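Local coordinates for hypothetical protein (PDB 4JGL), which is of unknown function but adopts a streptavidin-like antiparallel beta fold with two additional alpha helices and binds calcium at its surface, at residues Y24-I29 with G53-M58; H85-V90 with A158-L163; I115-C120 with A124-E129. All blocks are in the same frame, centred on the assembly; numbering follows the deposited sequence.

How the contacts relate
All three contacts reach one curled antiparallel sheet of streptavidin-like topology. Contact 1 lies near the centre of the chain and touches both others. Towards contact 2, with centres about 16 Å apart, L56 CD2 in one of its two conformers packs 4.0 Å from F160 CZ. Towards contact 3, with centres about 13 Å apart, Y24 CE1 comes within 4.2 Å of A124 CB. Contacts 2 and 3 lie on opposite sides of the chain's centre, with nearest atoms about 17 Å apart, although their strands 78-92 and 112-116 are neighbours in the sheet. A calcium ion binds at contact 3; the nearest side-chain atom of M26 in contact 1 is about 14 Å from that ion.

Contact 1 (Y24-I29 with G53-M58)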
loop_
_atom_site.group_PDB
_atom_site.type_symbol
_atom_site.label_atom_id
_atom_site.label_comp_id
_atom_site.label_asym_id
_atom_site.label_seq_id
_atom_site.Cartn_x
_atom_site.Cartn_y
_atom_site.Cartn_z
ATOM N N TYR A 24 0.124 -1.210 -7.207
ATOM C CA TYR A 24 -1.262 -0.806 -7.391
ATOM C C TYR A 24 -1.431 0.661 -7.162
ATOM O O TYR A 24 -0.836 1.236 -6.229
ATOM C CB TYR A 24 -2.204 -1.540 -6.420
ATOM C CG TYR A 24 -2.096 -3.027 -6.538
ATOM C CD1 TYR A 24 -2.804 -3.716 -7.508
ATOM C CD2 TYR A 24 -1.251 -3.734 -5.717
ATOM C CE1 TYR A 24 -2.665 -5.091 -7.655
ATOM C CE2 TYR A 24 -1.074 -5.090 -5.882
ATOM C CZ TYR A 24 -1.807 -5.772 -6.811
ATOM O OH TYR A 24 -1.648 -7.122 -6.975
ATOM N N LEU A 25 -2.284 1.289 -7.974
ATOM C CA LEU A 25 -2.871 2.548 -7.577
ATOM C C LEU A 25 -4.115 2.264 -6.744
ATOM O O LEU A 25 -4.821 1.282 -6.975
ATOM C CB LEU A 25 -3.261 3.366 -8.802
ATOM C CG LEU A 25 -2.077 3.894 -9.609
ATOM C CD1 LEU A 25 -2.554 4.573 -10.918
ATOM C CD2 LEU A 25 -1.189 4.810 -8.796
HETATM N N MSE A 26 -4.359 3.120 -5.750
HETATM C CA MSE A 26 -5.398 2.899 -4.749
HETATM C C MSE A 26 -6.287 4.137 -4.619
HETATM O O MSE A 26 -6.213 4.873 -3.631
HETATM C CB MSE A 26 -4.800 2.547 -3.389
HETATM C CG MSE A 26 -3.900 1.297 -3.412
HETATM SE SE MSE A 26 -3.358 0.779 -1.704
HETATM C CE MSE A 26 -5.131 0.300 -0.970
ATOM N N PRO A 27 -7.143 4.364 -5.616
ATOM C CA PRO A 27 -8.146 5.420 -5.469
ATOM C C PRO A 27 -9.185 4.975 -4.430
ATOM O O PRO A 27 -9.397 3.777 -4.220
ATOM C CB PRO A 27 -8.762 5.497 -6.865
ATOM C CG PRO A 27 -8.625 4.122 -7.397
ATOM C CD PRO A 27 -7.296 3.609 -6.857
ATOM N N ALA A 28 -9.836 5.951 -3.811
ATOM C CA ALA A 28 -10.909 5.736 -2.865
ATOM C C ALA A 28 -12.184 6.332 -3.443
ATOM O O ALA A 28 -12.210 7.490 -3.800
ATOM C CB ALA A 28 -10.598 6.357 -1.497
ATOM N N ILE A 29 -13.238 5.521 -3.509
ATOM C CA ILE A 29 -14.498 5.878 -4.195
ATOM C C ILE A 29 -15.677 5.494 -3.310
ATOM O O ILE A 29 -15.633 4.476 -2.626
ATOM C CB ILE A 29 -14.573 5.126 -5.534
ATOM C CG1 ILE A 29 -13.354 5.464 -6.374
ATOM C CG2 ILE A 29 -15.862 5.427 -6.304
ATOM C CD1 ILE A 29 -13.191 4.639 -7.629
ATOM N N GLY A 53 4.994 -12.012 2.526
ATOM C CA GLY A 53 3.669 -11.929 3.096
ATOM C C GLY A 53 3.319 -10.548 3.623
ATOM O O GLY A 53 2.676 -10.420 4.647
ATOM N N LEU A 54 3.784 -9.507 2.916
ATOM C CA LEU A 54 3.517 -8.134 3.295
ATOM C C LEU A 54 2.742 -7.409 2.205
ATOM O O LEU A 54 2.878 -7.689 1.012
ATOM C CB LEU A 54 4.811 -7.376 3.535
ATOM C CG LEU A 54 5.757 -7.987 4.567
ATOM C CD1 LEU A 54 7.025 -7.144 4.613
ATOM C CD2 LEU A 54 5.103 -8.053 5.947
ATOM N N PHE A 55 1.932 -6.461 2.651
ATOM C CA PHE A 55 1.222 -5.530 1.794
ATOM C C PHE A 55 1.534 -4.139 2.297
ATOM O O PHE A 55 1.319 -3.846 3.480
ATOM C CB PHE A 55 -0.282 -5.785 1.805
ATOM C CG PHE A 55 -1.053 -4.736 1.056
ATOM C CD1 PHE A 55 -1.006 -4.704 -0.324
ATOM C CD2 PHE A 55 -1.735 -3.750 1.721
ATOM C CE1 PHE A 55 -1.670 -3.700 -1.060
ATOM C CE2 PHE A 55 -2.417 -2.741 0.987
ATOM C CZ PHE A 55 -2.334 -2.716 -0.381
ATOM N N LEU A 56 2.081 -3.283 1.435
ATOM C CA LEU A 56 2.402 -1.923 1.819
ATOM C C LEU A 56 1.433 -0.946 1.191
ATOM O O LEU A 56 1.057 -1.096 0.041
ATOM C CB LEU A 56 3.838 -1.574 1.430
ATOM C CG LEU A 56 4.935 -2.136 2.329
ATOM C CD1 LEU A 56 4.915 -3.657 2.319
ATOM C CD2 LEU A 56 6.302 -1.577 1.913
ATOM N N LYS A 57 1.030 0.052 1.966
ATOM C CA LYS A 57 0.146 1.107 1.487
ATOM C C LYS A 57 0.786 2.447 1.786
ATOM O O LYS A 57 1.085 2.748 2.952
ATOM C CB LYS A 57 -1.221 1.005 2.159
ATOM C CG LYS A 57 -2.166 2.121 1.736
ATOM C CD LYS A 57 -3.584 1.837 2.191
ATOM C CE LYS A 57 -4.560 2.888 1.662
ATOM N NZ LYS A 57 -4.387 4.160 2.403
HETATM N N MSE A 58 0.987 3.253 0.748
HETATM C CA MSE A 58 1.681 4.537 0.841
HETATM C C MSE A 58 0.771 5.694 0.517
HETATM O O MSE A 58 0.037 5.658 -0.473
HETATM C CB MSE A 58 2.846 4.516 -0.122
HETATM C CG MSE A 58 3.669 5.791 -0.155
HETATM SE SE MSE A 58 5.393 5.585 -0.928
HETATM C CE MSE A 58 4.651 5.856 -2.285
#
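M26, a selenomethionine, meets F55 and K57 across two strands of the streptavidin-like antiparallel sheet that are not neighbours. Strands 22-29 and 54-61 both pair with strand 44-49, which runs between them, and no hydrogen bond joins the two segments directly. The CA atoms of M26 and K57, the nearest across the contact, are still 8.5 Å apart, so side chains must span the gap.

The first interaction is a Met-aromatic contact. The selenium comes to the edge of the F55 phenyl group, near its plane: SE is 5.2 Å from the ring centroid and 78° off the normal. The touch falls on the outermost ring carbon, with M26 SE 3.9 Å from F55 CZ. The two side chains approach from opposite directions, and F55 reaches M26 because its CG stands anti to the backbone N (chi1 173°). The same phenyl also meets the ring of F114, while L138 packs against M26.

The second interaction is apolar, between M26 and the methylene chain of K57, which passes it at a slant. K57 is extended through its first three torsions. M26 SE lies 3.9 Å from K57 CG, while the bend at chi3 (65°) carries the M26 methyl farther along the lysine, where M26 CE is 3.8 Å from K57 CD.

The charged end of the lysine is engaged separately. K57 NZ makes a salt bridge with D44 OD2, and K57 also forms a cation-pi interaction with Y136, so the amine is satisfied beyond the apolar patch. L56 and M58 pack instead against helix 142-153. Hydrophobic contact with K57 thus stops just short of its charge: the closest approach is M26 CE to K57 CE, 3.7 Å.

Contact 2 (H85-V90 with A158-L163). With EDO (1,2-ethanediol), chain E.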
loop_
_atom_site.group_PDB
_atom_site.type_symbol
_atom_site.label_atom_id
_atom_site.label_comp_id
_atom_site.label_asym_id
_atom_site.label_seq_id
_atom_site.Cartn_x
_atom_site.Cartn_y
_atom_site.Cartn_z
ATOM N N HIS A 85 3.278 -2.016 11.019
ATOM C CA HIS A 85 4.050 -0.840 11.370
ATOM C C HIS A 85 3.752 0.269 10.390
ATOM O O HIS A 85 3.225 0.033 9.311
ATOM C CB HIS A 85 5.550 -1.162 11.387
ATOM C CG HIS A 85 5.961 -1.970 12.574
ATOM N ND1 HIS A 85 5.685 -3.315 12.675
ATOM C CD2 HIS A 85 6.576 -1.613 13.725
ATOM C CE1 HIS A 85 6.124 -3.754 13.846
ATOM N NE2 HIS A 85 6.678 -2.744 14.495
ATOM N N PHE A 86 4.129 1.478 10.769
ATOM C CA PHE A 86 4.008 2.680 9.958
ATOM C C PHE A 86 5.363 3.342 9.856
ATOM O O PHE A 86 6.006 3.614 10.871
ATOM C CB PHE A 86 2.998 3.628 10.600
ATOM C CG PHE A 86 2.847 4.928 9.862
ATOM C CD1 PHE A 86 2.172 5.001 8.671
ATOM C CD2 PHE A 86 3.436 6.070 10.367
ATOM C CE1 PHE A 86 2.078 6.221 7.980
ATOM C CE2 PHE A 86 3.292 7.282 9.704
ATOM C CZ PHE A 86 2.634 7.325 8.517
ATOM N N VAL A 87 5.785 3.603 8.635
ATOM C CA VAL A 87 7.039 4.253 8.347
ATOM C C VAL A 87 6.753 5.610 7.760
ATOM O O VAL A 87 5.965 5.725 6.822
ATOM C CB VAL A 87 7.865 3.454 7.343
ATOM C CG1 VAL A 87 9.200 4.140 7.058
ATOM C CG2 VAL A 87 8.083 2.028 7.837
HETATM N N MSE A 88 7.372 6.644 8.306
HETATM C CA MSE A 88 7.218 7.994 7.803
HETATM C C MSE A 88 8.558 8.436 7.226
HETATM O O MSE A 88 9.595 8.257 7.859
HETATM C CB MSE A 88 6.742 8.894 8.945
HETATM C CG MSE A 88 6.275 10.285 8.551
HETATM SE SE MSE A 88 5.313 11.205 10.039
HETATM C CE MSE A 88 6.850 11.606 11.156
ATOM N N ILE A 89 8.523 8.992 6.014
ATOM C CA ILE A 89 9.708 9.417 5.291
ATOM C C ILE A 89 9.534 10.882 4.915
ATOM O O ILE A 89 8.685 11.202 4.086
ATOM C CB ILE A 89 9.967 8.576 4.033
ATOM C CG1 ILE A 89 10.014 7.093 4.403
ATOM C CG2 ILE A 89 11.254 9.027 3.351
ATOM C CD1 ILE A 89 10.307 6.131 3.253
ATOM N N VAL A 90 10.277 11.754 5.580
ATOM C CA VAL A 90 10.059 13.188 5.497
ATOM C C VAL A 90 11.285 13.864 4.897
ATOM O O VAL A 90 12.339 13.844 5.513
ATOM C CB VAL A 90 9.748 13.803 6.882
ATOM C CG1 VAL A 90 9.522 15.294 6.766
ATOM C CG2 VAL A 90 8.530 13.145 7.500
ATOM N N ALA A 158 17.972 3.127 3.518
ATOM C CA ALA A 158 18.340 1.877 4.159
ATOM C C ALA A 158 17.503 1.517 5.370
ATOM O O ALA A 158 17.137 0.374 5.559
ATOM C CB ALA A 158 19.822 1.895 4.540
ATOM N N GLU A 159 17.162 2.498 6.194
ATOM C CA GLU A 159 16.364 2.232 7.377
ATOM C C GLU A 159 15.023 1.600 6.997
ATOM O O GLU A 159 14.502 0.722 7.686
ATOM C CB GLU A 159 16.148 3.551 8.115
ATOM C CG GLU A 159 15.591 3.437 9.489
ATOM C CD GLU A 159 15.684 4.749 10.286
ATOM O OE1 GLU A 159 16.284 5.750 9.823
ATOM O OE2 GLU A 159 15.135 4.766 11.400
ATOM N N PHE A 160 14.449 2.077 5.889
ATOM C CA PHE A 160 13.193 1.519 5.379
ATOM C C PHE A 160 13.373 0.149 4.736
ATOM O O PHE A 160 12.637 -0.774 5.046
ATOM C CB PHE A 160 12.566 2.525 4.405
ATOM C CG PHE A 160 11.342 2.030 3.663
ATOM C CD1 PHE A 160 10.264 1.456 4.318
ATOM C CD2 PHE A 160 11.267 2.189 2.307
ATOM C CE1 PHE A 160 9.135 1.071 3.620
ATOM C CE2 PHE A 160 10.141 1.800 1.618
ATOM C CZ PHE A 160 9.094 1.214 2.273
ATOM N N LYS A 161 14.348 0.036 3.852
ATOM C CA LYS A 161 14.652 -1.228 3.185
ATOM C C LYS A 161 14.932 -2.313 4.216
ATOM O O LYS A 161 14.405 -3.418 4.120
ATOM C CB LYS A 161 15.840 -1.060 2.244
ATOM C CG LYS A 161 16.179 -2.322 1.428
ATOM C CD LYS A 161 17.362 -2.099 0.491
ATOM C CE LYS A 161 17.602 -3.287 -0.449
ATOM N NZ LYS A 161 17.569 -4.568 0.258
ATOM N N ASN A 162 15.733 -1.976 5.226
ATOM C CA ASN A 162 16.108 -2.957 6.247
ATOM C C ASN A 162 14.927 -3.382 7.094
ATOM O O ASN A 162 14.789 -4.540 7.435
ATOM C CB ASN A 162 17.223 -2.425 7.158
ATOM C CG ASN A 162 18.550 -2.236 6.431
ATOM O OD1 ASN A 162 18.764 -2.772 5.347
ATOM N ND2 ASN A 162 19.444 -1.448 7.025
ATOM N N LEU A 163 14.045 -2.444 7.448
ATOM C CA LEU A 163 12.834 -2.816 8.161
ATOM C C LEU A 163 12.012 -3.850 7.394
ATOM O O LEU A 163 11.525 -4.821 7.960
ATOM C CB LEU A 163 11.959 -1.576 8.437
ATOM C CG LEU A 163 10.576 -1.841 9.044
ATOM C CD1 LEU A 163 10.667 -2.446 10.441
ATOM C CD2 LEU A 163 9.781 -0.548 9.081
HETATM C C1 EDO E . 12.276 -5.000 -0.889
HETATM O O1 EDO E . 12.506 -5.514 -2.207
HETATM C C2 EDO E . 13.517 -4.234 -0.473
HETATM O O2 EDO E . 14.627 -5.137 -0.434
#
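Strand 85-90, carrying V87 and I89, and helix 158-163, carrying F160 and L163, run nearly antiparallel at 162° with their axes 10.1 Å apart at closest approach. This is helix-on-sheet packing: one of the two helices added to the streptavidin-like fold lies against strand 78-92. Backbone is nearest backbone at V87 and F160, whose CA atoms are 7.4 Å apart. No hydrogen bond crosses the interface, which is held by aliphatic and aromatic side chains.

V87 is central: its two methyls divide between F160 and L163, CG2 also lying near the F160 ring. Its CG1, anti to the backbone N (chi1 -179°), approaches F160 CD1 obliquely at 4.0 Å. Its CG2, anti to the carbonyl carbon, points to L163, and the two side chains pass alongside with opposed directions. That second contact is tight: V87 CG2 lies only 3.3 Å from L163 CD2, shorter than usual carbon packing.

F160 crosses both V87 and I89 at roughly right angles. I89 sends its terminal methyl over one face of the phenyl ring, on the CD2 side. The ring also meets F152, its plane inclined by about 35°, and touches L151; both belong to helix 142-153, which thereby joins the same apolar layer. I67 and I69 of strand 64-75 extend that layer under F160 and L163, respectively.

K161, one residue along from F160, takes no part in the interface. Its amine forms a salt bridge with D165 and a hydrogen bond to 1,2-ethanediol, probably from the crystallisation liquor, with K161 NZ 3.1 Å from O2 of the diol. Back at the sheet, the contact over the ring face is looser than the valine-leucine one, with I89 CD1 standing 4.2 Å from F160 CD2.

Contact 3 (I115-C120 with A124-E129); sequences IPTPDC and AYVATE. With CA (calcium ion), chain D.
I115 and V126 form an antiparallel hydrogen-bonded pair in a beta hairpin whose connecting loop binds calcium. The bond from I115 N to V126 O (2.9 Å) is almost straight; its return partner, V126 N to I115 O, is more bent but lies in the carbonyl plane. Beyond the pair, A124 and Y125 make a classic beta bulge opposite L138.

I115 and V126 run alongside each other on one face of the sheet, each with CG1 flanked by its own N and C (chi1 66° and 63°), and these two CG1 atoms touch. The I115 and T128 side chains cross at roughly a right angle, CG2 meeting CG2 at a tight 3.4 Å. The Y125 ring lies obliquely against the backbone joining I115 to P116.

T117 divides its side chain between metal and sheet. A chi1 of 56° places OG1 beside its own carbonyl, so both oxygens grip the calcium ion, while CG2 packs against V126 CG1 at 3.8 Å. A type I turn from T117 to C120 brings C120 O to the ion at 2.3 Å; S123 O and three waters complete seven ligands. C120 SG is joined to C35 by a disulfide, linking this loop covalently to a distant part of the chain. Water 1, itself a calcium ligand, bridges the two segments just beyond the paired strands, accepting from T117 N and donating to A124 O, each at 3.0 Å.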
loop_
_atom_site.group_PDB
_atom_site.type_symbol
_atom_site.label_atom_id
_atom_site.label_comp_id
_atom_site.label_asym_id
_atom_site.label_seq_id
_atom_site.Cartn_x
_atom_site.Cartn_y
_atom_site.Cartn_z
ATOM N N ILE A 115 -11.181 -7.972 -2.072
ATOM C CA ILE A 115 -11.862 -9.009 -2.831
ATOM C C ILE A 115 -11.773 -8.692 -4.327
ATOM O O ILE A 115 -11.678 -7.529 -4.721
ATOM C CB ILE A 115 -13.332 -9.178 -2.410
ATOM C CG1 ILE A 115 -14.169 -7.956 -2.746
ATOM C CG2 ILE A 115 -13.426 -9.514 -0.920
ATOM C CD1 ILE A 115 -15.671 -8.172 -2.473
ATOM N N PRO A 116 -11.776 -9.720 -5.189
ATOM C CA PRO A 116 -11.677 -9.429 -6.610
ATOM C C PRO A 116 -12.854 -8.624 -7.150
ATOM O O PRO A 116 -13.925 -8.554 -6.535
ATOM C CB PRO A 116 -11.651 -10.815 -7.260
ATOM C CG PRO A 116 -11.127 -11.705 -6.183
ATOM C CD PRO A 116 -11.685 -11.159 -4.904
ATOM N N THR A 117 -12.644 -8.055 -8.329
ATOM C CA THR A 117 -13.661 -7.327 -9.081
ATOM C C THR A 117 -13.901 -8.056 -10.417
ATOM O O THR A 117 -13.394 -7.666 -11.454
ATOM C CB THR A 117 -13.241 -5.872 -9.287
ATOM O OG1 THR A 117 -11.976 -5.837 -9.919
ATOM C CG2 THR A 117 -13.172 -5.133 -7.950
ATOM N N PRO A 118 -14.672 -9.165 -10.390
ATOM C CA PRO A 118 -14.785 -9.964 -11.609
ATOM C C PRO A 118 -15.381 -9.228 -12.800
ATOM O O PRO A 118 -15.075 -9.584 -13.944
ATOM C CB PRO A 118 -15.674 -11.143 -11.181
ATOM C CG PRO A 118 -16.346 -10.706 -9.918
ATOM C CD PRO A 118 -15.425 -9.737 -9.262
ATOM N N ASP A 119 -16.194 -8.210 -12.550
ATOM C CA ASP A 119 -16.906 -7.521 -13.615
ATOM C C ASP A 119 -16.211 -6.259 -14.135
ATOM O O ASP A 119 -16.754 -5.553 -14.985
ATOM C CB ASP A 119 -18.324 -7.176 -13.144
ATOM C CG ASP A 119 -19.140 -8.417 -12.763
ATOM O OD1 ASP A 119 -18.913 -9.496 -13.351
ATOM O OD2 ASP A 119 -19.993 -8.300 -11.867
ATOM N N CYS A 120 -15.000 -6.001 -13.647
ATOM C CA CYS A 120 -14.257 -4.805 -14.045
ATOM C C CYS A 120 -12.810 -5.139 -14.355
ATOM O O CYS A 120 -12.064 -5.569 -13.475
ATOM C CB CYS A 120 -14.292 -3.756 -12.918
ATOM S SG CYS A 120 -13.420 -2.232 -13.352
ATOM N N ALA A 124 -8.244 -4.626 -9.920
ATOM C CA ALA A 124 -7.917 -5.982 -9.473
ATOM C C ALA A 124 -8.695 -6.389 -8.216
ATOM O O ALA A 124 -9.181 -7.525 -8.123
ATOM C CB ALA A 124 -6.415 -6.081 -9.213
ATOM N N TYR A 125 -8.859 -5.449 -7.286
ATOM C CA TYR A 125 -9.552 -5.721 -6.020
ATOM C C TYR A 125 -10.278 -4.473 -5.551
ATOM O O TYR A 125 -9.956 -3.355 -5.973
ATOM C CB TYR A 125 -8.591 -6.163 -4.902
ATOM C CG TYR A 125 -7.783 -7.378 -5.186
ATOM C CD1 TYR A 125 -6.605 -7.311 -5.895
ATOM C CD2 TYR A 125 -8.200 -8.623 -4.750
ATOM C CE1 TYR A 125 -5.850 -8.463 -6.168
ATOM C CE2 TYR A 125 -7.480 -9.762 -5.027
ATOM C CZ TYR A 125 -6.314 -9.685 -5.741
ATOM O OH TYR A 125 -5.583 -10.820 -6.025
ATOM N N VAL A 126 -11.215 -4.671 -4.631
ATOM C CA VAL A 126 -11.847 -3.595 -3.886
ATOM C C VAL A 126 -11.939 -4.026 -2.419
ATOM O O VAL A 126 -12.086 -5.217 -2.119
ATOM C CB VAL A 126 -13.249 -3.260 -4.470
ATOM C CG1 VAL A 126 -14.215 -4.450 -4.356
ATOM C CG2 VAL A 126 -13.828 -1.979 -3.830
ATOM N N ALA A 127 -11.852 -3.065 -1.515
ATOM C CA ALA A 127 -12.007 -3.313 -0.096
ATOM C C ALA A 127 -13.433 -3.735 0.207
ATOM O O ALA A 127 -14.360 -3.282 -0.444
ATOM C CB ALA A 127 -11.637 -2.082 0.705
ATOM N N THR A 128 -13.589 -4.542 1.252
ATOM C CA THR A 128 -14.926 -4.944 1.706
ATOM C C THR A 128 -15.598 -3.898 2.593
ATOM O O THR A 128 -16.832 -3.908 2.696
ATOM C CB THR A 128 -14.883 -6.261 2.475
ATOM O OG1 THR A 128 -14.054 -6.093 3.602
ATOM C CG2 THR A 128 -14.364 -7.393 1.610
ATOM N N GLU A 129 -14.811 -3.009 3.207
ATOM C CA GLU A 129 -15.330 -2.022 4.151
ATOM C C GLU A 129 -14.814 -0.636 3.819
ATOM O O GLU A 129 -13.724 -0.487 3.289
ATOM C CB GLU A 129 -14.933 -2.381 5.579
ATOM C CG GLU A 129 -15.556 -3.675 6.053
ATOM C CD GLU A 129 -15.400 -3.898 7.548
ATOM O OE1 GLU A 129 -15.313 -2.907 8.305
ATOM O OE2 GLU A 129 -15.376 -5.074 7.959
HETATM CA CA CA D . -11.189 -7.028 -11.976
HETATM O O HOH W 1 -10.560 -8.718 -10.452
HETATM O O HOH W 2 -11.708 -8.670 -13.631
HETATM O O HOH W 3 -9.176 -7.403 -13.213
#